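Local coordinates for protein D-mandelate dehydrogenase (Rhodotorula graminis, PDB 2W2L) that binds NAD and, as a member of the D-isomer specific 2-hydroxyacid dehydrogenase family, probably interconverts D-mandelate and the corresponding 2-oxo acid, at residues 167-172 with 212-217; 190-195 with 206-211; 224-229 with 250-255. All blocks are in the same frame, centred on the assembly; numbering follows the deposited sequence.

Contact 1: residues 167-172 with 212-217. With NAD (nicotinamide-adenine-dinucleotide), chain K.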
loop_
_atom_site.group_PDB
_atom_site.type_symbol
_atom_site.label_atom_id
_atom_site.label_comp_id
_atom_site.label_asym_id
_atom_site.label_seq_id
_atom_site.Cartn_x
_atom_site.Cartn_y
_atom_site.Cartn_z
ATOM N N GLY D 167 5.168 10.994 -11.335
ATOM C CA GLY D 167 5.691 11.075 -12.694
ATOM C C GLY D 167 5.773 9.710 -13.341
ATOM O O GLY D 167 6.660 8.895 -12.985
ATOM N N ALA D 168 4.860 9.462 -14.269
ATOM C CA ALA D 168 4.837 8.182 -14.961
ATOM C C ALA D 168 5.785 8.120 -16.163
ATOM O O ALA D 168 5.625 8.867 -17.140
ATOM C CB ALA D 168 3.445 7.858 -15.404
ATOM N N VAL D 169 6.779 7.239 -16.076
ATOM C CA VAL D 169 7.618 6.889 -17.199
ATOM C C VAL D 169 6.929 5.733 -17.901
ATOM O O VAL D 169 7.038 4.565 -17.483
ATOM C CB VAL D 169 9.054 6.444 -16.714
ATOM C CG1 VAL D 169 9.835 5.853 -17.865
ATOM C CG2 VAL D 169 9.821 7.604 -16.169
ATOM N N GLY D 170 6.228 6.052 -18.982
ATOM C CA GLY D 170 5.361 5.063 -19.670
ATOM C C GLY D 170 3.900 5.211 -19.217
ATOM O O GLY D 170 3.597 5.371 -18.029
ATOM N N LEU D 171 2.966 5.169 -20.151
ATOM C CA LEU D 171 1.562 5.234 -19.751
ATOM C C LEU D 171 0.754 4.135 -20.465
ATOM O O LEU D 171 -0.389 4.366 -20.962
ATOM C CB LEU D 171 0.978 6.634 -19.989
ATOM C CG LEU D 171 -0.332 6.807 -19.221
ATOM C CD1 LEU D 171 -0.107 6.676 -17.722
ATOM C CD2 LEU D 171 -1.044 8.165 -19.559
ATOM N N GLY D 172 1.363 2.943 -20.517
ATOM C CA GLY D 172 0.701 1.710 -20.967
ATOM C C GLY D 172 -0.367 1.235 -20.003
ATOM O O GLY D 172 -0.681 1.911 -19.002
ATOM N N ASP D 212 7.592 16.321 -22.757
ATOM C CA ASP D 212 8.363 15.754 -23.893
ATOM C C ASP D 212 9.545 14.893 -23.577
ATOM O O ASP D 212 9.747 13.926 -24.287
ATOM C CB ASP D 212 8.781 16.807 -24.917
ATOM C CG ASP D 212 7.597 17.607 -25.398
ATOM O OD1 ASP D 212 6.516 16.981 -25.548
ATOM O OD2 ASP D 212 7.758 18.835 -25.570
ATOM N N SER D 213 10.312 15.206 -22.537
ATOM C CA SER D 213 11.506 14.425 -22.253
ATOM C C SER D 213 11.425 13.805 -20.885
ATOM O O SER D 213 10.605 14.180 -20.080
ATOM C CB SER D 213 12.738 15.308 -22.297
ATOM O OG SER D 213 12.709 16.234 -21.218
ATOM N N LEU D 214 12.315 12.865 -20.626
ATOM C CA LEU D 214 12.438 12.251 -19.363
ATOM C C LEU D 214 12.907 13.310 -18.336
ATOM O O LEU D 214 12.398 13.391 -17.194
ATOM C CB LEU D 214 13.447 11.141 -19.507
ATOM C CG LEU D 214 13.061 9.963 -20.374
ATOM C CD1 LEU D 214 14.258 9.006 -20.613
ATOM C CD2 LEU D 214 12.002 9.292 -19.661
ATOM N N GLU D 215 13.869 14.127 -18.733
ATOM C CA GLU D 215 14.368 15.172 -17.846
ATOM C C GLU D 215 13.223 16.057 -17.349
ATOM O O GLU D 215 13.235 16.502 -16.208
ATOM C CB GLU D 215 15.489 15.991 -18.524
ATOM C CG GLU D 215 15.742 17.417 -17.945
ATOM C CD GLU D 215 15.158 18.564 -18.822
ATOM O OE1 GLU D 215 14.709 18.265 -19.977
ATOM O OE2 GLU D 215 15.161 19.752 -18.360
ATOM N N GLU D 216 12.233 16.291 -18.198
ATOM C CA GLU D 216 11.141 17.158 -17.807
ATOM C C GLU D 216 10.333 16.454 -16.801
ATOM O O GLU D 216 9.920 17.044 -15.808
ATOM C CB GLU D 216 10.255 17.541 -18.974
ATOM C CG GLU D 216 10.788 18.764 -19.647
ATOM C CD GLU D 216 10.633 18.741 -21.135
ATOM O OE1 GLU D 216 10.108 17.739 -21.671
ATOM O OE2 GLU D 216 11.037 19.737 -21.771
ATOM N N LEU D 217 10.115 15.176 -17.063
ATOM C CA LEU D 217 9.340 14.360 -16.183
ATOM C C LEU D 217 10.036 14.248 -14.836
ATOM O O LEU D 217 9.405 14.458 -13.833
ATOM C CB LEU D 217 9.133 12.964 -16.770
ATOM C CG LEU D 217 8.300 12.186 -15.744
ATOM C CD1 LEU D 217 6.840 12.006 -16.257
ATOM C CD2 LEU D 217 8.912 10.919 -15.365
HETATM P PA NAD K . 1.734 -2.026 -22.276
HETATM O O1A NAD K . 2.031 -3.277 -23.015
HETATM O O2A NAD K . 0.538 -1.370 -22.937
HETATM O O5B NAD K . 3.086 -1.155 -22.118
HETATM C C5B NAD K . 3.748 -0.476 -23.167
HETATM C C4B NAD K . 3.527 1.033 -22.980
HETATM O O4B NAD K . 4.733 1.746 -22.747
HETATM C C3B NAD K . 2.858 1.657 -24.200
HETATM O O3B NAD K . 1.865 2.581 -23.821
HETATM C C2B NAD K . 3.967 2.407 -24.885
HETATM O O2B NAD K . 3.437 3.578 -25.463
HETATM C C1B NAD K . 5.004 2.657 -23.795
HETATM N N9A NAD K . 6.353 2.346 -24.308
HETATM C C8A NAD K . 6.626 1.381 -25.263
HETATM N N7A NAD K . 7.958 1.363 -25.496
HETATM C C5A NAD K . 8.545 2.292 -24.697
HETATM C C6A NAD K . 9.876 2.664 -24.568
HETATM N N6A NAD K . 10.749 2.252 -25.493
HETATM N N1A NAD K . 10.202 3.676 -23.685
HETATM C C2A NAD K . 9.214 4.303 -22.938
HETATM N N3A NAD K . 7.886 3.925 -23.078
HETATM C C4A NAD K . 7.555 2.930 -23.948
HETATM O O3 NAD K . 1.532 -2.292 -20.694
HETATM P PN NAD K . 2.499 -3.206 -19.743
HETATM O O1N NAD K . 1.565 -3.546 -18.662
HETATM O O2N NAD K . 3.128 -4.332 -20.495
HETATM O O5D NAD K . 3.696 -2.311 -19.113
HETATM C C5D NAD K . 5.046 -2.584 -19.446
HETATM C C4D NAD K . 5.926 -3.039 -18.281
HETATM O O4D NAD K . 5.246 -3.730 -17.228
HETATM C C3D NAD K . 6.957 -4.019 -18.825
HETATM O O3D NAD K . 8.291 -3.688 -18.495
HETATM C C2D NAD K . 6.659 -5.304 -18.102
HETATM O O2D NAD K . 7.799 -6.146 -18.031
HETATM C C1D NAD K . 6.106 -4.782 -16.775
HETATM N N1N NAD K . 5.533 -5.893 -15.954
HETATM C C2N NAD K . 5.915 -6.050 -14.640
HETATM C C3N NAD K . 5.392 -7.099 -13.851
HETATM C C7N NAD K . 5.855 -7.342 -12.429
HETATM O O7N NAD K . 5.803 -8.676 -11.950
HETATM N N7N NAD K . 6.306 -6.330 -11.664
HETATM C C4N NAD K . 4.502 -8.009 -14.423
HETATM C C5N NAD K . 4.131 -7.862 -15.758
HETATM C C6N NAD K . 4.656 -6.805 -16.512
#
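Ser213 N donates to Glu216 OE1 at 2.7 Å, one half of the capping box that starts the helix whose Leu217 and Leu214 meet strand 165-169. In return Ser213 OG accepts from Glu216 N (3.1 Å), so both amides are satisfied; the carboxylate probably also suits the positive end of the helix dipole.

From this helix Leu217 reaches the strand with both methyls. Its CD1 rests 3.5 Å from Ala168 O, which probably also accepts a hydrogen bond from Tyr193 N of the adjacent strand. The other methyl continues along the strand, with CD2 meeting Val169 CG2 at 3.5 Å. With CG anti to the backbone N (chi1 180°), Leu217 sends its fork down from the helix onto the strand, and a branched aliphatic side chain suits a place where it must touch two successive residues at once. Leu214, earlier in the helix, adds a looser apolar contact from CD2 to Val169 CG1. Gly167 lets the helix settle closely, since a beta carbon there would come 3.3 Å from Leu217 CG.

Beyond the strand, Gly172, the N-cap of helix 173-186, brings its CA to 3.2 Å from NAD O3B, and a beta carbon there would collide with NAD O5B. It and Gly170 are glycines of the Rossmann nucleotide-binding loop.

Helix 214-220 thus packs against one face of the sheet, Leu217 also touching Val191 of strand 189-193 and Leu214 reaching Tyr193 of the same strand and Phe242 of helix 240-245.

Contact 2: residues 190-195 with 206-211. With NAD (nicotinamide-adenine-dinucleotide), chain K.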
loop_
_atom_site.group_PDB
_atom_site.type_symbol
_atom_site.label_atom_id
_atom_site.label_comp_id
_atom_site.label_asym_id
_atom_site.label_seq_id
_atom_site.Cartn_x
_atom_site.Cartn_y
_atom_site.Cartn_z
ATOM N N LEU D 190 -0.899 13.800 -11.894
ATOM C CA LEU D 190 -0.144 13.029 -12.904
ATOM C C LEU D 190 0.542 13.838 -14.027
ATOM O O LEU D 190 -0.093 14.629 -14.736
ATOM C CB LEU D 190 -0.983 11.867 -13.500
ATOM C CG LEU D 190 -0.345 10.914 -14.541
ATOM C CD1 LEU D 190 0.524 9.886 -13.905
ATOM C CD2 LEU D 190 -1.365 10.206 -15.385
ATOM N N VAL D 191 1.851 13.612 -14.188
ATOM C CA VAL D 191 2.518 13.993 -15.416
ATOM C C VAL D 191 3.175 12.773 -15.945
ATOM O O VAL D 191 3.651 11.945 -15.163
ATOM C CB VAL D 191 3.466 15.198 -15.266
ATOM C CG1 VAL D 191 2.984 16.061 -14.149
ATOM C CG2 VAL D 191 4.921 14.801 -15.088
ATOM N N TYR D 192 3.171 12.623 -17.257
ATOM C CA TYR D 192 3.750 11.434 -17.825
ATOM C C TYR D 192 4.579 11.731 -19.034
ATOM O O TYR D 192 4.315 12.712 -19.762
ATOM C CB TYR D 192 2.694 10.388 -18.183
ATOM C CG TYR D 192 1.906 10.725 -19.409
ATOM C CD1 TYR D 192 2.154 10.086 -20.637
ATOM C CD2 TYR D 192 0.905 11.686 -19.359
ATOM C CE1 TYR D 192 1.416 10.416 -21.799
ATOM C CE2 TYR D 192 0.156 12.017 -20.506
ATOM C CZ TYR D 192 0.408 11.387 -21.714
ATOM O OH TYR D 192 -0.378 11.744 -22.804
ATOM N N TYR D 193 5.594 10.877 -19.226
ATOM C CA TYR D 193 6.271 10.813 -20.491
ATOM C C TYR D 193 5.996 9.484 -21.169
ATOM O O TYR D 193 6.079 8.439 -20.528
ATOM C CB TYR D 193 7.788 11.072 -20.369
ATOM C CG TYR D 193 8.500 10.558 -21.617
ATOM C CD1 TYR D 193 8.597 11.347 -22.780
ATOM C CD2 TYR D 193 8.988 9.241 -21.659
ATOM C CE1 TYR D 193 9.213 10.862 -23.917
ATOM C CE2 TYR D 193 9.578 8.749 -22.789
ATOM C CZ TYR D 193 9.685 9.562 -23.921
ATOM O OH TYR D 193 10.297 9.014 -25.039
ATOM N N ASP D 194 5.702 9.495 -22.467
ATOM C CA ASP D 194 5.555 8.231 -23.203
ATOM C C ASP D 194 5.729 8.349 -24.707
ATOM O O ASP D 194 5.416 9.379 -25.324
ATOM C CB ASP D 194 4.202 7.573 -22.921
ATOM C CG ASP D 194 4.157 6.082 -23.351
ATOM O OD1 ASP D 194 3.035 5.551 -23.479
ATOM O OD2 ASP D 194 5.235 5.439 -23.560
ATOM N N VAL D 195 6.177 7.255 -25.310
ATOM C CA VAL D 195 6.455 7.253 -26.736
ATOM C C VAL D 195 5.240 7.737 -27.530
ATOM O O VAL D 195 5.396 8.252 -28.621
ATOM C CB VAL D 195 6.937 5.880 -27.232
ATOM C CG1 VAL D 195 8.119 5.341 -26.353
ATOM C CG2 VAL D 195 5.767 4.871 -27.279
ATOM N N LEU D 206 -7.741 11.038 -16.067
ATOM C CA LEU D 206 -6.693 10.980 -15.032
ATOM C C LEU D 206 -6.101 12.363 -14.730
ATOM O O LEU D 206 -5.338 12.508 -13.802
ATOM C CB LEU D 206 -5.558 10.066 -15.443
ATOM C CG LEU D 206 -5.784 8.742 -16.165
ATOM C CD1 LEU D 206 -4.444 8.213 -16.644
ATOM C CD2 LEU D 206 -6.487 7.703 -15.340
ATOM N N GLY D 207 -6.465 13.382 -15.503
ATOM C CA GLY D 207 -5.806 14.683 -15.393
ATOM C C GLY D 207 -4.348 14.544 -15.829
ATOM O O GLY D 207 -3.443 15.079 -15.184
ATOM N N ALA D 208 -4.107 13.808 -16.913
ATOM C CA ALA D 208 -2.740 13.490 -17.292
ATOM C C ALA D 208 -2.186 14.719 -17.958
ATOM O O ALA D 208 -2.882 15.342 -18.774
ATOM C CB ALA D 208 -2.691 12.259 -18.251
ATOM N N GLU D 209 -0.971 15.105 -17.588
ATOM C CA GLU D 209 -0.294 16.173 -18.311
ATOM C C GLU D 209 0.966 15.627 -18.945
ATOM O O GLU D 209 1.879 15.241 -18.241
ATOM C CB GLU D 209 0.049 17.342 -17.396
ATOM C CG GLU D 209 0.864 18.419 -18.102
ATOM C CD GLU D 209 1.579 19.352 -17.131
ATOM O OE1 GLU D 209 1.080 19.546 -15.992
ATOM O OE2 GLU D 209 2.641 19.909 -17.511
ATOM N N ARG D 210 1.024 15.600 -20.267
ATOM C CA ARG D 210 2.185 15.019 -20.934
ATOM C C ARG D 210 3.343 15.987 -20.963
ATOM O O ARG D 210 3.120 17.184 -20.990
ATOM C CB ARG D 210 1.857 14.605 -22.359
ATOM C CG ARG D 210 2.901 13.689 -22.996
ATOM C CD ARG D 210 2.673 13.663 -24.459
ATOM N NE ARG D 210 3.365 12.590 -25.133
ATOM C CZ ARG D 210 3.220 12.373 -26.431
ATOM N NH1 ARG D 210 2.407 13.172 -27.137
ATOM N NH2 ARG D 210 3.858 11.370 -27.017
ATOM N N VAL D 211 4.566 15.468 -20.922
ATOM C CA VAL D 211 5.769 16.278 -21.137
ATOM C C VAL D 211 6.642 15.597 -22.176
ATOM O O VAL D 211 6.459 14.399 -22.439
ATOM C CB VAL D 211 6.561 16.529 -19.824
ATOM C CG1 VAL D 211 5.721 17.396 -18.873
ATOM C CG2 VAL D 211 7.056 15.207 -19.175
HETATM P PA NAD K . 1.734 -2.026 -22.276
HETATM O O1A NAD K . 2.031 -3.277 -23.015
HETATM O O2A NAD K . 0.538 -1.370 -22.937
HETATM O O5B NAD K . 3.086 -1.155 -22.118
HETATM C C5B NAD K . 3.748 -0.476 -23.167
HETATM C C4B NAD K . 3.527 1.033 -22.980
HETATM O O4B NAD K . 4.733 1.746 -22.747
HETATM C C3B NAD K . 2.858 1.657 -24.200
HETATM O O3B NAD K . 1.865 2.581 -23.821
HETATM C C2B NAD K . 3.967 2.407 -24.885
HETATM O O2B NAD K . 3.437 3.578 -25.463
HETATM C C1B NAD K . 5.004 2.657 -23.795
HETATM N N9A NAD K . 6.353 2.346 -24.308
HETATM C C8A NAD K . 6.626 1.381 -25.263
HETATM N N7A NAD K . 7.958 1.363 -25.496
HETATM C C5A NAD K . 8.545 2.292 -24.697
HETATM C C6A NAD K . 9.876 2.664 -24.568
HETATM N N6A NAD K . 10.749 2.252 -25.493
HETATM N N1A NAD K . 10.202 3.676 -23.685
HETATM C C2A NAD K . 9.214 4.303 -22.938
HETATM N N3A NAD K . 7.886 3.925 -23.078
HETATM C C4A NAD K . 7.555 2.930 -23.948
HETATM O O3 NAD K . 1.532 -2.292 -20.694
HETATM P PN NAD K . 2.499 -3.206 -19.743
HETATM O O1N NAD K . 1.565 -3.546 -18.662
HETATM O O2N NAD K . 3.128 -4.332 -20.495
HETATM O O5D NAD K . 3.696 -2.311 -19.113
HETATM C C5D NAD K . 5.046 -2.584 -19.446
HETATM C C4D NAD K . 5.926 -3.039 -18.281
HETATM O O4D NAD K . 5.246 -3.730 -17.228
HETATM C C3D NAD K . 6.957 -4.019 -18.825
HETATM O O3D NAD K . 8.291 -3.688 -18.495
HETATM C C2D NAD K . 6.659 -5.304 -18.102
HETATM O O2D NAD K . 7.799 -6.146 -18.031
HETATM C C1D NAD K . 6.106 -4.782 -16.775
HETATM N N1N NAD K . 5.533 -5.893 -15.954
HETATM C C2N NAD K . 5.915 -6.050 -14.640
HETATM C C3N NAD K . 5.392 -7.099 -13.851
HETATM C C7N NAD K . 5.855 -7.342 -12.429
HETATM O O7N NAD K . 5.803 -8.676 -11.950
HETATM N N7N NAD K . 6.306 -6.330 -11.664
HETATM C C4N NAD K . 4.502 -8.009 -14.423
HETATM C C5N NAD K . 4.131 -7.862 -15.758
HETATM C C6N NAD K . 4.656 -6.805 -16.512
HETATM O O HOH W 1 -3.743 14.323 -12.305
HETATM O O HOH W 2 5.759 12.180 -23.664
#
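Strand 189-193, helix 200-206 and strand 208-210 form a beta-alpha-beta unit, and Val191 pairs with Glu209 where its two parallel strands meet. Glu209 N donates to Leu190 O (3.0 Å), Tyr192 N to Glu209 O (3.1 Å) and Val211 N to Tyr192 O (3.0 Å), the alternation of a parallel ladder at the sheet's edge. On one face Ala208 CB, small enough to fit, meets Leu190 CD2 and Tyr192 CE2. Tyr192 CG sits between the backbone N and the carbonyl carbon (chi1 74°), which turns one ring face to Arg210 CG, a CH-pi contact 4.0 Å from the centroid; its OH bonds Glu203.

Arg210 runs extended past this ring to give NH2 to Asp194 O (3.0 Å), almost straight at 171° and in the guanidinium plane. Its NE donates to a water that also joins Asp194 N and Val211 O. Cutting this side chain back to an alanine would take away the CG methylene over the Tyr192 ring and would probably leave Asp194 O and the bridging water without their guanidinium donors, and the loop at Asp194 freer to move.

Asp194 OD1 accepts from NAD O2B (2.8 Å) and O3B (3.2 Å), the ribose-gripping acid at the end of the second strand that is typical of NAD-binding Rossmann folds.

Contact 3: residues 224-229 with 250-255. With NAD (nicotinamide-adenine-dinucleotide), chain K.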
loop_
_atom_site.group_PDB
_atom_site.type_symbol
_atom_site.label_atom_id
_atom_site.label_comp_id
_atom_site.label_asym_id
_atom_site.label_seq_id
_atom_site.Cartn_x
_atom_site.Cartn_y
_atom_site.Cartn_z
ATOM N N VAL D 224 8.499 9.056 -8.986
ATOM C CA VAL D 224 8.512 8.517 -10.355
ATOM C C VAL D 224 8.104 7.031 -10.349
ATOM O O VAL D 224 8.643 6.211 -9.551
ATOM C CB VAL D 224 9.926 8.668 -10.988
ATOM C CG1 VAL D 224 10.048 7.865 -12.293
ATOM C CG2 VAL D 224 10.262 10.160 -11.271
ATOM N N SER D 225 7.155 6.687 -11.226
ATOM C CA SER D 225 6.781 5.279 -11.487
ATOM C C SER D 225 7.260 4.786 -12.874
ATOM O O SER D 225 6.742 5.206 -13.933
ATOM C CB SER D 225 5.268 5.088 -11.353
ATOM O OG SER D 225 4.858 3.770 -11.705
ATOM N N VAL D 226 8.236 3.891 -12.866
ATOM C CA VAL D 226 8.739 3.330 -14.102
ATOM C C VAL D 226 7.894 2.150 -14.523
ATOM O O VAL D 226 7.827 1.164 -13.806
ATOM C CB VAL D 226 10.206 2.866 -13.919
ATOM C CG1 VAL D 226 10.757 2.332 -15.215
ATOM C CG2 VAL D 226 11.044 4.015 -13.485
ATOM N N SER D 227 7.246 2.227 -15.674
ATOM C CA SER D 227 6.470 1.085 -16.177
ATOM C C SER D 227 6.637 1.024 -17.672
ATOM O O SER D 227 5.759 1.440 -18.381
ATOM C CB SER D 227 4.981 1.206 -15.818
ATOM O OG SER D 227 4.205 0.074 -16.269
ATOM N N VAL D 228 7.777 0.530 -18.158
ATOM C CA VAL D 228 8.042 0.466 -19.609
ATOM C C VAL D 228 8.394 -0.965 -20.050
ATOM O O VAL D 228 8.934 -1.739 -19.240
ATOM C CB VAL D 228 9.225 1.380 -20.058
ATOM C CG1 VAL D 228 8.836 2.827 -20.060
ATOM C CG2 VAL D 228 10.534 1.087 -19.248
ATOM N N PRO D 229 8.129 -1.309 -21.340
ATOM C CA PRO D 229 8.637 -2.594 -21.811
ATOM C C PRO D 229 10.163 -2.548 -21.732
ATOM O O PRO D 229 10.777 -1.463 -21.815
ATOM C CB PRO D 229 8.190 -2.637 -23.290
ATOM C CG PRO D 229 7.952 -1.246 -23.671
ATOM C CD PRO D 229 7.419 -0.585 -22.419
ATOM N N SER D 250 13.135 13.484 -3.472
ATOM C CA SER D 250 12.091 12.764 -4.211
ATOM C C SER D 250 12.248 11.229 -4.076
ATOM O O SER D 250 13.119 10.748 -3.316
ATOM C CB SER D 250 12.064 13.173 -5.687
ATOM O OG SER D 250 13.411 13.210 -6.149
ATOM N N ARG D 251 11.404 10.503 -4.831
ATOM C CA ARG D 251 11.149 9.075 -4.681
ATOM C C ARG D 251 11.008 8.413 -6.030
ATOM O O ARG D 251 10.617 9.066 -7.034
ATOM C CB ARG D 251 9.840 8.870 -3.911
ATOM C CG ARG D 251 9.822 9.521 -2.514
ATOM C CD ARG D 251 8.422 9.790 -2.032
ATOM N NE ARG D 251 8.429 10.855 -1.042
ATOM C CZ ARG D 251 8.420 12.152 -1.333
ATOM N NH1 ARG D 251 8.398 12.581 -2.602
ATOM N NH2 ARG D 251 8.422 13.025 -0.344
ATOM N N ILE D 252 11.300 7.119 -6.069
ATOM C CA ILE D 252 11.123 6.347 -7.302
ATOM C C ILE D 252 10.706 4.902 -6.997
ATOM O O ILE D 252 11.166 4.295 -5.992
ATOM C CB ILE D 252 12.383 6.394 -8.236
ATOM C CG1 ILE D 252 12.020 5.961 -9.682
ATOM C CG2 ILE D 252 13.530 5.577 -7.662
ATOM C CD1 ILE D 252 13.195 5.958 -10.645
ATOM N N VAL D 253 9.813 4.379 -7.841
ATOM C CA VAL D 253 9.431 2.970 -7.783
ATOM C C VAL D 253 9.589 2.315 -9.145
ATOM O O VAL D 253 9.373 2.958 -10.196
ATOM C CB VAL D 253 7.970 2.757 -7.229
ATOM C CG1 VAL D 253 7.835 3.329 -5.766
ATOM C CG2 VAL D 253 6.856 3.283 -8.248
ATOM N N ASN D 254 9.966 1.042 -9.119
ATOM C CA ASN D 254 10.102 0.225 -10.322
ATOM C C ASN D 254 9.356 -1.105 -10.266
ATOM O O ASN D 254 9.606 -1.936 -9.408
ATOM C CB ASN D 254 11.562 -0.070 -10.645
ATOM C CG ASN D 254 11.739 -0.583 -12.092
ATOM O OD1 ASN D 254 10.762 -0.637 -12.868
ATOM N ND2 ASN D 254 12.967 -0.950 -12.459
ATOM N N THR D 255 8.448 -1.318 -11.209
ATOM C CA THR D 255 7.775 -2.613 -11.328
ATOM C C THR D 255 7.922 -3.147 -12.731
ATOM O O THR D 255 7.334 -4.167 -13.069
ATOM C CB THR D 255 6.261 -2.544 -10.969
ATOM O OG1 THR D 255 5.605 -1.636 -11.844
ATOM C CG2 THR D 255 6.040 -2.089 -9.515
HETATM P PA NAD K . 1.734 -2.026 -22.276
HETATM O O1A NAD K . 2.031 -3.277 -23.015
HETATM O O2A NAD K . 0.538 -1.370 -22.937
HETATM O O5B NAD K . 3.086 -1.155 -22.118
HETATM C C5B NAD K . 3.748 -0.476 -23.167
HETATM C C4B NAD K . 3.527 1.033 -22.980
HETATM O O4B NAD K . 4.733 1.746 -22.747
HETATM C C3B NAD K . 2.858 1.657 -24.200
HETATM O O3B NAD K . 1.865 2.581 -23.821
HETATM C C2B NAD K . 3.967 2.407 -24.885
HETATM O O2B NAD K . 3.437 3.578 -25.463
HETATM C C1B NAD K . 5.004 2.657 -23.795
HETATM N N9A NAD K . 6.353 2.346 -24.308
HETATM C C8A NAD K . 6.626 1.381 -25.263
HETATM N N7A NAD K . 7.958 1.363 -25.496
HETATM C C5A NAD K . 8.545 2.292 -24.697
HETATM C C6A NAD K . 9.876 2.664 -24.568
HETATM N N6A NAD K . 10.749 2.252 -25.493
HETATM N N1A NAD K . 10.202 3.676 -23.685
HETATM C C2A NAD K . 9.214 4.303 -22.938
HETATM N N3A NAD K . 7.886 3.925 -23.078
HETATM C C4A NAD K . 7.555 2.930 -23.948
HETATM O O3 NAD K . 1.532 -2.292 -20.694
HETATM P PN NAD K . 2.499 -3.206 -19.743
HETATM O O1N NAD K . 1.565 -3.546 -18.662
HETATM O O2N NAD K . 3.128 -4.332 -20.495
HETATM O O5D NAD K . 3.696 -2.311 -19.113
HETATM C C5D NAD K . 5.046 -2.584 -19.446
HETATM C C4D NAD K . 5.926 -3.039 -18.281
HETATM O O4D NAD K . 5.246 -3.730 -17.228
HETATM C C3D NAD K . 6.957 -4.019 -18.825
HETATM O O3D NAD K . 8.291 -3.688 -18.495
HETATM C C2D NAD K . 6.659 -5.304 -18.102
HETATM O O2D NAD K . 7.799 -6.146 -18.031
HETATM C C1D NAD K . 6.106 -4.782 -16.775
HETATM N N1N NAD K . 5.533 -5.893 -15.954
HETATM C C2N NAD K . 5.915 -6.050 -14.640
HETATM C C3N NAD K . 5.392 -7.099 -13.851
HETATM C C7N NAD K . 5.855 -7.342 -12.429
HETATM O O7N NAD K . 5.803 -8.676 -11.950
HETATM N N7N NAD K . 6.306 -6.330 -11.664
HETATM C C4N NAD K . 4.502 -8.009 -14.423
HETATM C C5N NAD K . 4.131 -7.862 -15.758
HETATM C C6N NAD K . 4.656 -6.805 -16.512
HETATM O O HOH W 3 6.133 1.345 -11.280
HETATM O O HOH W 4 4.880 -2.108 -14.620
#
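Val224 and Ile252 are paired in two parallel strands whose short axes diverge by only 16° and approach to 4.8 Å. Val224 N donates to Arg251 O (2.9 Å), Val253 N to Val224 O (2.8 Å) and Val226 N to Val253 O (3.0 Å), the last two nearly linear. This regular ladder is wholly buried, and valines and an isoleucine supply most of its apolar side chains.

On one face Val224 and Ile252 lie side by side, CB to CG1 at 3.7 Å. Ile252, with CG1 anti to its backbone N (chi1 -162°), stretches CD1 on toward Val226 CG2. Asn254 follows on that face: its OD1 approaches Val226 CB, but its polar bonds go to Ala256 N and Arg257 O, so the amide probably helps to hold the chain that follows the strand. On the other face Ser225 CB packs against Val253 CG2, and Ser225 OG is also bonded to Gln175 of helix 173-186.

Past Asn254 the strands part and water takes over from direct pairing. One water donates to Val226 O and is shared by the hydroxyls of Ser225 and Thr255. A second links Ser227 OG and Thr255 OG1 and donates to NAD O4D (3.1 Å), so small hydroxyl residues suit both strand ends. Thr255 O takes the nicotinamide amide, NAD N7N, at 2.8 Å, while Val228 CG1 and Pro229 lie against the adenine. Thr255 itself is backed by Ala121 and Leu124 of helix 114-130. Such cofactor binding at the C-terminal ends of adjacent parallel strands is typical of Rossmann-fold dehydrogenases.

Overall arrangement
All three contacts involve the parallel sheet of the NAD-binding domain. From the N terminus, strand 165-169 opens contact 1; the chain then passes through helix 173-186 to strand 189-193, which opens contact 2. Strand 208-210 closes contact 2 first, and helix 214-220 closes contact 1 just after, so the smaller loop is nested in the larger. Contact 3 follows in series, opening at strand 223-226 and closing through helix 240-245 at strand 250-254. In the sheet, strand 165-169 stands between strands 189-193 and 223-226, joining contact 2 to contact 3, which do not touch. Each contact reaches NAD beyond the C-terminal ends of strands: 165-169 in contact 1, 189-193 in contact 2, both in contact 3.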